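Local structure of MaoC-like dehydratase (3KH8) at residues A[203-208]-A[296-301]; A[276-281]-A[319-324]; A[291-296]-A[303-308]. The protein probably catalyses the reversible hydration of enoyl-CoA thioesters to 3-hydroxyacyl-CoA, as a hot dog fold lyase of the MaoC and hydratase 2 family. One frame throughout, in Å; residues are numbered along the deposited sequence.

Overall arrangement
Residues 203-208 come first along the chain, in the loop between strands 192-193 and 209-214. Contact 1 joins them to 296-301, at the end of strand 290-297, and so closes a long loop that holds helices 219-223, 236-241 and 251-266. Contact 2 pairs 276-281 with 319-324, strand 274-281 with the last strand. Its loop encloses contact 3, the hairpin of 291-296 and 303-308. Contact 1 crosses both others, since their segments alternate along the chain, and it shares Trp-296 with contact 3. Strands 302-309 and 314-324 are neighbours, so contacts 2 and 3 belong to one antiparallel sheet. Contact 1 fastens a surface loop beside it.

Contact 1. Residues A[203-208]-A[296-301]; sequences PKRQPD and WQEGSG
The indole of Trp-296 lies between two prolines. Pro-207 CA sits over one face, 3.7 Å from the centroid of the five-membered ring. Pro-203 CD sits over the opposite face, 4.0 Å from the same centroid. Both are CH-pi contacts. At the ring edge, Trp-296 NE1 donates to Arg-205 O at 2.8 Å, from above the carbonyl plane.

The guanidinium of Arg-205 is nearly perpendicular to the indole (83°), with Trp-296 CD1 over its centre. Arg-205 CG lies between the backbone N and the carbonyl carbon (chi1 60°), and the chain is extended to NE. This lays the arm alongside the indole, Arg-205 CG 3.8 Å from Trp-296 CD1, and brings the guanidinium to the acids. At the guanidinium edge, NH1 and NH2 grip Asp-208 end-on, with Arg-205 NH1 to Asp-208 OD1 at 2.6 Å. Arg-205 NH2 also bonds Glu-298 OE2 at 2.9 Å, in the guanidinium plane and almost straight (178°). Asp-208 OD2 uses its anti lone pair for Gln-297 N at 2.7 Å.

This surface contact of the MaoC-like domain ties the loop leading into strand 209-214 to the end of strand 290-297. On the next strand, 302-309, Leu-304 packs against Pro-203 and Glu-298.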
loop_
_atom_site.group_PDB
_atom_site.type_symbol
_atom_site.label_atom_id
_atom_site.label_comp_id
_atom_site.label_asym_id
_atom_site.label_seq_id
_atom_site.Cartn_x
_atom_site.Cartn_y
_atom_site.Cartn_z
ATOM N N PRO A 203 -5.117 -25.077 24.225
ATOM C CA PRO A 203 -4.545 -26.302 24.798
ATOM C C PRO A 203 -3.216 -26.045 25.498
ATOM O O PRO A 203 -2.463 -25.162 25.091
ATOM C CB PRO A 203 -4.342 -27.207 23.576
ATOM C CG PRO A 203 -5.284 -26.676 22.542
ATOM C CD PRO A 203 -5.302 -25.193 22.765
ATOM N N LYS A 204 -2.943 -26.813 26.551
ATOM C CA LYS A 204 -1.724 -26.643 27.343
ATOM C C LYS A 204 -0.522 -27.335 26.704
ATOM O O LYS A 204 0.630 -27.027 27.018
ATOM C CB LYS A 204 -1.944 -27.140 28.776
ATOM C CG LYS A 204 -2.950 -26.306 29.578
ATOM C CD LYS A 204 -2.488 -24.857 29.717
ATOM C CE LYS A 204 -3.487 -24.008 30.485
ATOM N NZ LYS A 204 -2.964 -22.623 30.677
ATOM N N ARG A 205 -0.801 -28.259 25.794
ATOM C CA ARG A 205 0.241 -28.959 25.055
ATOM C C ARG A 205 1.036 -28.008 24.151
ATOM O O ARG A 205 0.609 -26.881 23.877
ATOM C CB ARG A 205 -0.375 -30.099 24.233
ATOM C CG ARG A 205 -1.407 -29.646 23.197
ATOM C CD ARG A 205 -2.292 -30.805 22.752
ATOM N NE ARG A 205 -3.162 -30.450 21.630
ATOM C CZ ARG A 205 -2.767 -30.440 20.361
ATOM N NH1 ARG A 205 -1.518 -30.756 20.057
ATOM N NH2 ARG A 205 -3.616 -30.111 19.395
ATOM N N GLN A 206 2.199 -28.474 23.707
ATOM C CA GLN A 206 3.027 -27.757 22.746
ATOM C C GLN A 206 2.212 -27.489 21.476
ATOM O O GLN A 206 1.433 -28.350 21.059
ATOM C CB GLN A 206 4.235 -28.621 22.405
ATOM C CG GLN A 206 5.511 -27.878 22.083
ATOM C CD GLN A 206 6.704 -28.820 22.005
ATOM O OE1 GLN A 206 6.876 -29.700 22.853
ATOM N NE2 GLN A 206 7.530 -28.644 20.981
ATOM N N PRO A 207 2.385 -26.302 20.857
ATOM C CA PRO A 207 1.688 -26.065 19.586
ATOM C C PRO A 207 2.083 -27.094 18.527
ATOM O O PRO A 207 3.228 -27.549 18.502
ATOM C CB PRO A 207 2.164 -24.668 19.172
ATOM C CG PRO A 207 2.626 -24.022 20.436
ATOM C CD PRO A 207 3.176 -25.132 21.279
ATOM N N ASP A 208 1.130 -27.462 17.679
ATOM C CA ASP A 208 1.377 -28.400 16.591
ATOM C C ASP A 208 2.187 -27.754 15.473
ATOM O O ASP A 208 3.048 -28.392 14.870
ATOM C CB ASP A 208 0.051 -28.938 16.048
ATOM C CG ASP A 208 -0.702 -29.768 17.074
ATOM O OD1 ASP A 208 -0.044 -30.445 17.895
ATOM O OD2 ASP A 208 -1.949 -29.744 17.062
ATOM N N TRP A 296 -2.739 -25.034 17.044
ATOM C CA TRP A 296 -3.090 -26.347 17.580
ATOM C C TRP A 296 -4.195 -26.977 16.729
ATOM O O TRP A 296 -5.319 -26.468 16.679
ATOM C CB TRP A 296 -3.582 -26.233 19.026
ATOM C CG TRP A 296 -2.543 -25.875 20.061
ATOM C CD1 TRP A 296 -1.812 -26.747 20.825
ATOM C CD2 TRP A 296 -2.155 -24.557 20.478
ATOM N NE1 TRP A 296 -0.985 -26.053 21.679
ATOM C CE2 TRP A 296 -1.174 -24.708 21.486
ATOM C CE3 TRP A 296 -2.533 -23.261 20.091
ATOM C CZ2 TRP A 296 -0.568 -23.614 22.118
ATOM C CZ3 TRP A 296 -1.926 -22.171 20.715
ATOM C CH2 TRP A 296 -0.953 -22.357 21.717
ATOM N N GLN A 297 -3.856 -28.073 16.056
ATOM C CA GLN A 297 -4.827 -28.868 15.306
ATOM C C GLN A 297 -5.725 -29.612 16.291
ATOM O O GLN A 297 -5.239 -30.353 17.147
ATOM C CB GLN A 297 -4.095 -29.849 14.375
ATOM C CG GLN A 297 -4.986 -30.857 13.633
ATOM C CD GLN A 297 -5.859 -30.219 12.567
ATOM O OE1 GLN A 297 -7.062 -30.038 12.758
ATOM N NE2 GLN A 297 -5.254 -29.866 11.440
ATOM N N GLU A 298 -7.033 -29.393 16.185
ATOM C CA GLU A 298 -7.991 -30.068 17.060
ATOM C C GLU A 298 -8.859 -31.080 16.312
ATOM O O GLU A 298 -9.730 -31.718 16.902
ATOM C CB GLU A 298 -8.851 -29.054 17.822
ATOM C CG GLU A 298 -8.070 -28.214 18.829
ATOM C CD GLU A 298 -7.557 -29.026 20.005
ATOM O OE1 GLU A 298 -8.356 -29.326 20.916
ATOM O OE2 GLU A 298 -6.352 -29.353 20.027
ATOM N N GLY A 299 -8.608 -31.231 15.015
ATOM C CA GLY A 299 -9.364 -32.163 14.182
ATOM C C GLY A 299 -10.719 -31.609 13.791
ATOM O O GLY A 299 -11.150 -30.568 14.303
ATOM N N SER A 300 -11.386 -32.307 12.872
ATOM C CA SER A 300 -12.710 -31.920 12.371
ATOM C C SER A 300 -12.726 -30.512 11.750
ATOM O O SER A 300 -13.760 -29.837 11.737
ATOM C CB SER A 300 -13.776 -32.058 13.469
ATOM O OG SER A 300 -13.769 -33.370 14.013
ATOM N N GLY A 301 -11.574 -30.088 11.233
ATOM C CA GLY A 301 -11.441 -28.788 10.575
ATOM C C GLY A 301 -11.400 -27.610 11.528
ATOM O O GLY A 301 -11.765 -26.495 11.151
#

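Contact 2. Residues A[276-281]-A[319-324]; sequences SIRVRF and GGEFVY
Glu-321 O is gripped by two donors. Arg-278 N reaches Glu-321 O at 3.1 Å. A water molecule donates to Glu-321 O at 2.8 Å. The backbone bond belongs to an antiparallel strand pair in the sheet of the hot dog fold. Ser-276 and Val-323 form the other hydrogen-bonded pair. Ser-276 O accepts from Val-323 N at 2.9 Å, nearly straight (172°), and the return bond from Ser-276 N to Val-323 O is 3.1 Å. Ile-277 and Phe-322 lie between as a non-hydrogen-bonded pair.

The face carrying Ser-276, Arg-278, Glu-321 and Val-323 is polar for the most part. The carboxylate of Glu-321 stands almost perpendicular to the guanidinium of Arg-278, with 85° between the planes. Arg-278 NH2 meets Glu-321 OE1 at 3.1 Å in a salt bridge, coming from above the carboxylate plane. Arg-278 NH2 also binds Ala-198 O, so the loop that also holds 203-208 shares this group. Arg-278 NE makes a weak bond to Glu-321 OE2. The glutamate chain is extended, with CG anti to the backbone N (chi1 177°), which carries the acid across to the arginine.

The other face is apolar. Ile-277 CB lies 4.3 Å from Phe-322 CD2, at the ring edge. Helix 251-266 packs on this face, with Met-255, Ser-259 and Leu-262 against Ile-277. Phe-305 of the neighbouring strand touches both Ile-277 and Phe-322.

Towards the other end, Gly-319 lies over a face of the Arg-280 guanidinium. On the polar face the same water bridges the strands, hydrogen-bonded to Ser-276 OG at 2.9 Å.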
loop_
_atom_site.group_PDB
_atom_site.type_symbol
_atom_site.label_atom_id
_atom_site.label_comp_id
_atom_site.label_asym_id
_atom_site.label_seq_id
_atom_site.Cartn_x
_atom_site.Cartn_y
_atom_site.Cartn_z
ATOM N N SER A 276 -14.169 -19.715 8.962
ATOM C CA SER A 276 -14.408 -18.748 10.030
ATOM C C SER A 276 -13.191 -18.561 10.915
ATOM O O SER A 276 -12.307 -19.415 10.973
ATOM C CB SER A 276 -15.630 -19.132 10.878
ATOM O OG SER A 276 -15.391 -20.324 11.603
ATOM N N ILE A 277 -13.166 -17.426 11.600
ATOM C CA ILE A 277 -12.087 -17.072 12.501
ATOM C C ILE A 277 -12.629 -16.112 13.559
ATOM O O ILE A 277 -13.355 -15.167 13.238
ATOM C CB ILE A 277 -10.862 -16.473 11.727
ATOM C CG1 ILE A 277 -9.694 -16.173 12.676
ATOM C CG2 ILE A 277 -11.274 -15.250 10.878
ATOM C CD1 ILE A 277 -8.349 -16.013 11.979
ATOM N N ARG A 278 -12.310 -16.389 14.822
ATOM C CA ARG A 278 -12.638 -15.474 15.915
ATOM C C ARG A 278 -11.484 -15.371 16.906
ATOM O O ARG A 278 -10.777 -16.352 17.157
ATOM C CB ARG A 278 -13.941 -15.875 16.615
ATOM C CG ARG A 278 -13.947 -17.268 17.247
ATOM C CD ARG A 278 -15.265 -17.493 17.965
ATOM N NE ARG A 278 -15.407 -18.851 18.486
ATOM C CZ ARG A 278 -15.612 -19.150 19.766
ATOM N NH1 ARG A 278 -15.698 -18.186 20.681
ATOM N NH2 ARG A 278 -15.742 -20.416 20.133
ATOM N N VAL A 279 -11.287 -14.177 17.455
ATOM C CA VAL A 279 -10.141 -13.900 18.310
ATOM C C VAL A 279 -10.536 -12.895 19.378
ATOM O O VAL A 279 -11.589 -12.248 19.280
ATOM C CB VAL A 279 -8.941 -13.297 17.504
ATOM C CG1 VAL A 279 -8.491 -14.223 16.374
ATOM C CG2 VAL A 279 -9.274 -11.895 16.960
ATOM N N ARG A 280 -9.692 -12.764 20.395
ATOM C CA ARG A 280 -9.725 -11.567 21.220
ATOM C C ARG A 280 -8.366 -10.888 21.205
ATOM O O ARG A 280 -7.334 -11.545 21.051
ATOM C CB ARG A 280 -10.219 -11.849 22.647
ATOM C CG ARG A 280 -9.233 -12.545 23.552
ATOM C CD ARG A 280 -9.839 -12.793 24.939
ATOM N NE ARG A 280 -9.117 -13.860 25.625
ATOM C CZ ARG A 280 -9.440 -15.148 25.562
ATOM N NH1 ARG A 280 -10.493 -15.548 24.860
ATOM N NH2 ARG A 280 -8.710 -16.039 26.214
ATOM N N PHE A 281 -8.373 -9.569 21.343
ATOM C CA PHE A 281 -7.143 -8.801 21.373
ATOM C C PHE A 281 -6.754 -8.570 22.822
ATOM O O PHE A 281 -7.462 -7.892 23.572
ATOM C CB PHE A 281 -7.315 -7.491 20.598
ATOM C CG PHE A 281 -7.818 -7.694 19.196
ATOM C CD1 PHE A 281 -6.967 -8.168 18.199
ATOM C CD2 PHE A 281 -9.148 -7.442 18.876
ATOM C CE1 PHE A 281 -7.430 -8.376 16.899
ATOM C CE2 PHE A 281 -9.624 -7.649 17.573
ATOM C CZ PHE A 281 -8.760 -8.115 16.587
ATOM N N GLY A 319 -7.259 -16.714 22.400
ATOM C CA GLY A 319 -8.521 -17.436 22.235
ATOM C C GLY A 319 -8.938 -17.618 20.785
ATOM O O GLY A 319 -10.123 -17.554 20.459
ATOM N N GLY A 320 -7.961 -17.854 19.917
ATOM C CA GLY A 320 -8.218 -17.971 18.490
ATOM C C GLY A 320 -8.834 -19.298 18.098
ATOM O O GLY A 320 -8.346 -20.358 18.494
ATOM N N GLU A 321 -9.920 -19.229 17.331
ATOM C CA GLU A 321 -10.547 -20.417 16.760
ATOM C C GLU A 321 -10.717 -20.244 15.255
ATOM O O GLU A 321 -11.379 -19.312 14.796
ATOM C CB GLU A 321 -11.898 -20.702 17.420
ATOM C CG GLU A 321 -12.633 -21.895 16.821
ATOM C CD GLU A 321 -14.039 -22.034 17.358
ATOM O OE1 GLU A 321 -14.199 -22.568 18.472
ATOM O OE2 GLU A 321 -14.981 -21.605 16.660
ATOM N N PHE A 322 -10.107 -21.146 14.497
ATOM C CA PHE A 322 -10.148 -21.115 13.041
ATOM C C PHE A 322 -10.860 -22.363 12.533
ATOM O O PHE A 322 -10.548 -23.474 12.962
ATOM C CB PHE A 322 -8.720 -21.050 12.491
ATOM C CG PHE A 322 -8.628 -21.090 10.985
ATOM C CD1 PHE A 322 -7.913 -22.102 10.351
ATOM C CD2 PHE A 322 -9.228 -20.105 10.205
ATOM C CE1 PHE A 322 -7.810 -22.145 8.961
ATOM C CE2 PHE A 322 -9.133 -20.138 8.820
ATOM C CZ PHE A 322 -8.419 -21.158 8.194
ATOM N N VAL A 323 -11.821 -22.173 11.635
ATOM C CA VAL A 323 -12.520 -23.296 11.014
ATOM C C VAL A 323 -12.258 -23.304 9.510
ATOM O O VAL A 323 -12.437 -22.290 8.831
ATOM C CB VAL A 323 -14.047 -23.287 11.325
ATOM C CG1 VAL A 323 -14.756 -24.461 10.644
ATOM C CG2 VAL A 323 -14.288 -23.321 12.835
ATOM N N TYR A 324 -11.813 -24.452 9.008
ATOM C CA TYR A 324 -11.534 -24.621 7.591
ATOM C C TYR A 324 -12.137 -25.925 7.061
ATOM O O TYR A 324 -12.453 -26.833 7.837
ATOM C CB TYR A 324 -10.021 -24.568 7.328
ATOM C CG TYR A 324 -9.253 -25.776 7.819
ATOM C CD1 TYR A 324 -8.953 -25.938 9.172
ATOM C CD2 TYR A 324 -8.820 -26.758 6.927
ATOM C CE1 TYR A 324 -8.250 -27.049 9.624
ATOM C CE2 TYR A 324 -8.116 -27.873 7.369
ATOM C CZ TYR A 324 -7.836 -28.011 8.718
ATOM O OH TYR A 324 -7.144 -29.109 9.160
HETATM O O HOH W 1 -14.115 -19.512 14.092
#

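Contact 3. Residues A[291-296]-A[303-308]; sequences IQTRMW and VLFQAV
Arg-294 CG lies anti to the carbonyl carbon, beside the backbone N (chi1 -55°), and the chain is extended from there to NE. Gln-306 CG takes the same position (chi1 -65°), also with an extended chain. Both residues, a hydrogen-bonded pair, stand on one face of an antiparallel beta hairpin, strands 290-297 and 302-309 of the hot dog sheet. These torsions bring guanidinium and amide together, and the two chains cross, with the planes 41° apart. Arg-294 NH1 donates to Gln-306 OE1 at 3.2 Å. The oxygen is in the guanidinium plane, while the donor stands above the amide plane. Gln-306 NE2 bonds Asp-318 of the next strand, which fixes the amide from its other end. The edge of the Trp-296 ring also reaches this amide, with CH2 3.5 Å from Gln-306 OE1.

Gln-292 with Val-308 and Trp-296 with Leu-304 are also hydrogen-bonded pairs. Gln-292 N to Val-308 O and Trp-296 N to Leu-304 O are both 2.7 Å.

The opposite face carries Thr-293, Met-295, Phe-305 and Ala-307. Met-295 CG packs on Phe-305 CB at 4.2 Å, and Leu-262 of helix 251-266 touches Phe-305. On the face with Arg-294, Val-308 CG2 sits over the centre of the guanidinium, 3.5 Å from Arg-294 CZ.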
loop_
_atom_site.group_PDB
_atom_site.type_symbol
_atom_site.label_atom_id
_atom_site.label_comp_id
_atom_site.label_asym_id
_atom_site.label_seq_id
_atom_site.Cartn_x
_atom_site.Cartn_y
_atom_site.Cartn_z
ATOM N N ILE A 291 5.655 -11.177 14.962
ATOM C CA ILE A 291 4.427 -11.858 15.368
ATOM C C ILE A 291 4.530 -13.353 15.099
ATOM O O ILE A 291 4.631 -13.779 13.943
ATOM C CB ILE A 291 3.171 -11.279 14.668
ATOM C CG1 ILE A 291 2.953 -9.814 15.077
ATOM C CG2 ILE A 291 1.928 -12.134 14.995
ATOM C CD1 ILE A 291 1.821 -9.095 14.310
ATOM N N GLN A 292 4.506 -14.137 16.177
ATOM C CA GLN A 292 4.509 -15.598 16.096
ATOM C C GLN A 292 3.085 -16.116 16.197
ATOM O O GLN A 292 2.358 -15.755 17.126
ATOM C CB GLN A 292 5.319 -16.209 17.245
ATOM C CG GLN A 292 6.796 -15.857 17.275
ATOM C CD GLN A 292 7.455 -16.256 18.590
ATOM O OE1 GLN A 292 6.961 -15.935 19.672
ATOM N NE2 GLN A 292 8.578 -16.952 18.499
ATOM N N THR A 293 2.694 -16.973 15.262
ATOM C CA THR A 293 1.391 -17.623 15.339
ATOM C C THR A 293 1.558 -19.077 15.801
ATOM O O THR A 293 2.202 -19.885 15.120
ATOM C CB THR A 293 0.612 -17.527 13.997
ATOM O OG1 THR A 293 0.482 -16.150 13.616
ATOM C CG2 THR A 293 -0.780 -18.127 14.128
ATOM N N ARG A 294 0.997 -19.385 16.970
ATOM C CA ARG A 294 1.014 -20.743 17.529
ATOM C C ARG A 294 -0.278 -21.449 17.148
ATOM O O ARG A 294 -1.359 -20.933 17.414
ATOM C CB ARG A 294 1.095 -20.706 19.057
ATOM C CG ARG A 294 2.241 -19.916 19.642
ATOM C CD ARG A 294 2.031 -19.747 21.140
ATOM N NE ARG A 294 3.232 -19.243 21.798
ATOM C CZ ARG A 294 3.264 -18.750 23.033
ATOM N NH1 ARG A 294 2.153 -18.673 23.757
ATOM N NH2 ARG A 294 4.410 -18.320 23.538
ATOM N N MET A 295 -0.169 -22.632 16.549
ATOM C CA MET A 295 -1.349 -23.326 16.036
ATOM C C MET A 295 -1.524 -24.743 16.589
ATOM O O MET A 295 -0.579 -25.542 16.607
ATOM C CB MET A 295 -1.346 -23.326 14.501
ATOM C CG MET A 295 -1.420 -21.916 13.886
ATOM S SD MET A 295 -0.978 -21.837 12.137
ATOM C CE MET A 295 0.809 -21.929 12.197
ATOM N N TRP A 296 -2.739 -25.034 17.044
ATOM C CA TRP A 296 -3.090 -26.347 17.580
ATOM C C TRP A 296 -4.195 -26.977 16.729
ATOM O O TRP A 296 -5.319 -26.468 16.679
ATOM C CB TRP A 296 -3.582 -26.233 19.026
ATOM C CG TRP A 296 -2.543 -25.875 20.061
ATOM C CD1 TRP A 296 -1.812 -26.747 20.825
ATOM C CD2 TRP A 296 -2.155 -24.557 20.478
ATOM N NE1 TRP A 296 -0.985 -26.053 21.679
ATOM C CE2 TRP A 296 -1.174 -24.708 21.486
ATOM C CE3 TRP A 296 -2.533 -23.261 20.091
ATOM C CZ2 TRP A 296 -0.568 -23.614 22.118
ATOM C CZ3 TRP A 296 -1.926 -22.171 20.715
ATOM C CH2 TRP A 296 -0.953 -22.357 21.717
ATOM N N VAL A 303 -8.962 -25.361 14.238
ATOM C CA VAL A 303 -7.626 -25.022 14.719
ATOM C C VAL A 303 -7.703 -23.922 15.765
ATOM O O VAL A 303 -8.308 -22.865 15.537
ATOM C CB VAL A 303 -6.682 -24.584 13.565
ATOM C CG1 VAL A 303 -5.283 -24.242 14.091
ATOM C CG2 VAL A 303 -6.596 -25.665 12.506
ATOM N N LEU A 304 -7.092 -24.177 16.916
ATOM C CA LEU A 304 -6.974 -23.161 17.946
ATOM C C LEU A 304 -5.614 -22.489 17.807
ATOM O O LEU A 304 -4.647 -23.116 17.359
ATOM C CB LEU A 304 -7.195 -23.757 19.344
ATOM C CG LEU A 304 -8.531 -24.490 19.559
ATOM C CD1 LEU A 304 -8.687 -24.946 21.000
ATOM C CD2 LEU A 304 -9.746 -23.644 19.141
ATOM N N PHE A 305 -5.548 -21.206 18.149
ATOM C CA PHE A 305 -4.321 -20.447 17.924
ATOM C C PHE A 305 -4.158 -19.214 18.796
ATOM O O PHE A 305 -5.125 -18.705 19.372
ATOM C CB PHE A 305 -4.176 -20.072 16.442
ATOM C CG PHE A 305 -5.154 -19.031 15.975
ATOM C CD1 PHE A 305 -6.416 -19.399 15.525
ATOM C CD2 PHE A 305 -4.805 -17.682 15.980
ATOM C CE1 PHE A 305 -7.320 -18.439 15.085
ATOM C CE2 PHE A 305 -5.704 -16.710 15.548
ATOM C CZ PHE A 305 -6.960 -17.090 15.093
ATOM N N GLN A 306 -2.912 -18.760 18.890
ATOM C CA GLN A 306 -2.564 -17.494 19.510
ATOM C C GLN A 306 -1.552 -16.785 18.624
ATOM O O GLN A 306 -0.807 -17.435 17.887
ATOM C CB GLN A 306 -1.917 -17.719 20.875
ATOM C CG GLN A 306 -2.801 -18.356 21.942
ATOM C CD GLN A 306 -2.037 -18.563 23.234
ATOM O OE1 GLN A 306 -0.964 -19.168 23.240
ATOM N NE2 GLN A 306 -2.572 -18.043 24.332
ATOM N N ALA A 307 -1.526 -15.457 18.693
ATOM C CA ALA A 307 -0.429 -14.692 18.115
ATOM C C ALA A 307 0.335 -14.007 19.234
ATOM O O ALA A 307 -0.261 -13.426 20.144
ATOM C CB ALA A 307 -0.931 -13.682 17.089
ATOM N N VAL A 308 1.661 -14.087 19.162
ATOM C CA VAL A 308 2.531 -13.650 20.246
ATOM C C VAL A 308 3.637 -12.762 19.692
ATOM O O VAL A 308 4.177 -13.040 18.624
ATOM C CB VAL A 308 3.165 -14.872 20.977
ATOM C CG1 VAL A 308 3.995 -14.427 22.182
ATOM C CG2 VAL A 308 2.085 -15.869 21.417
#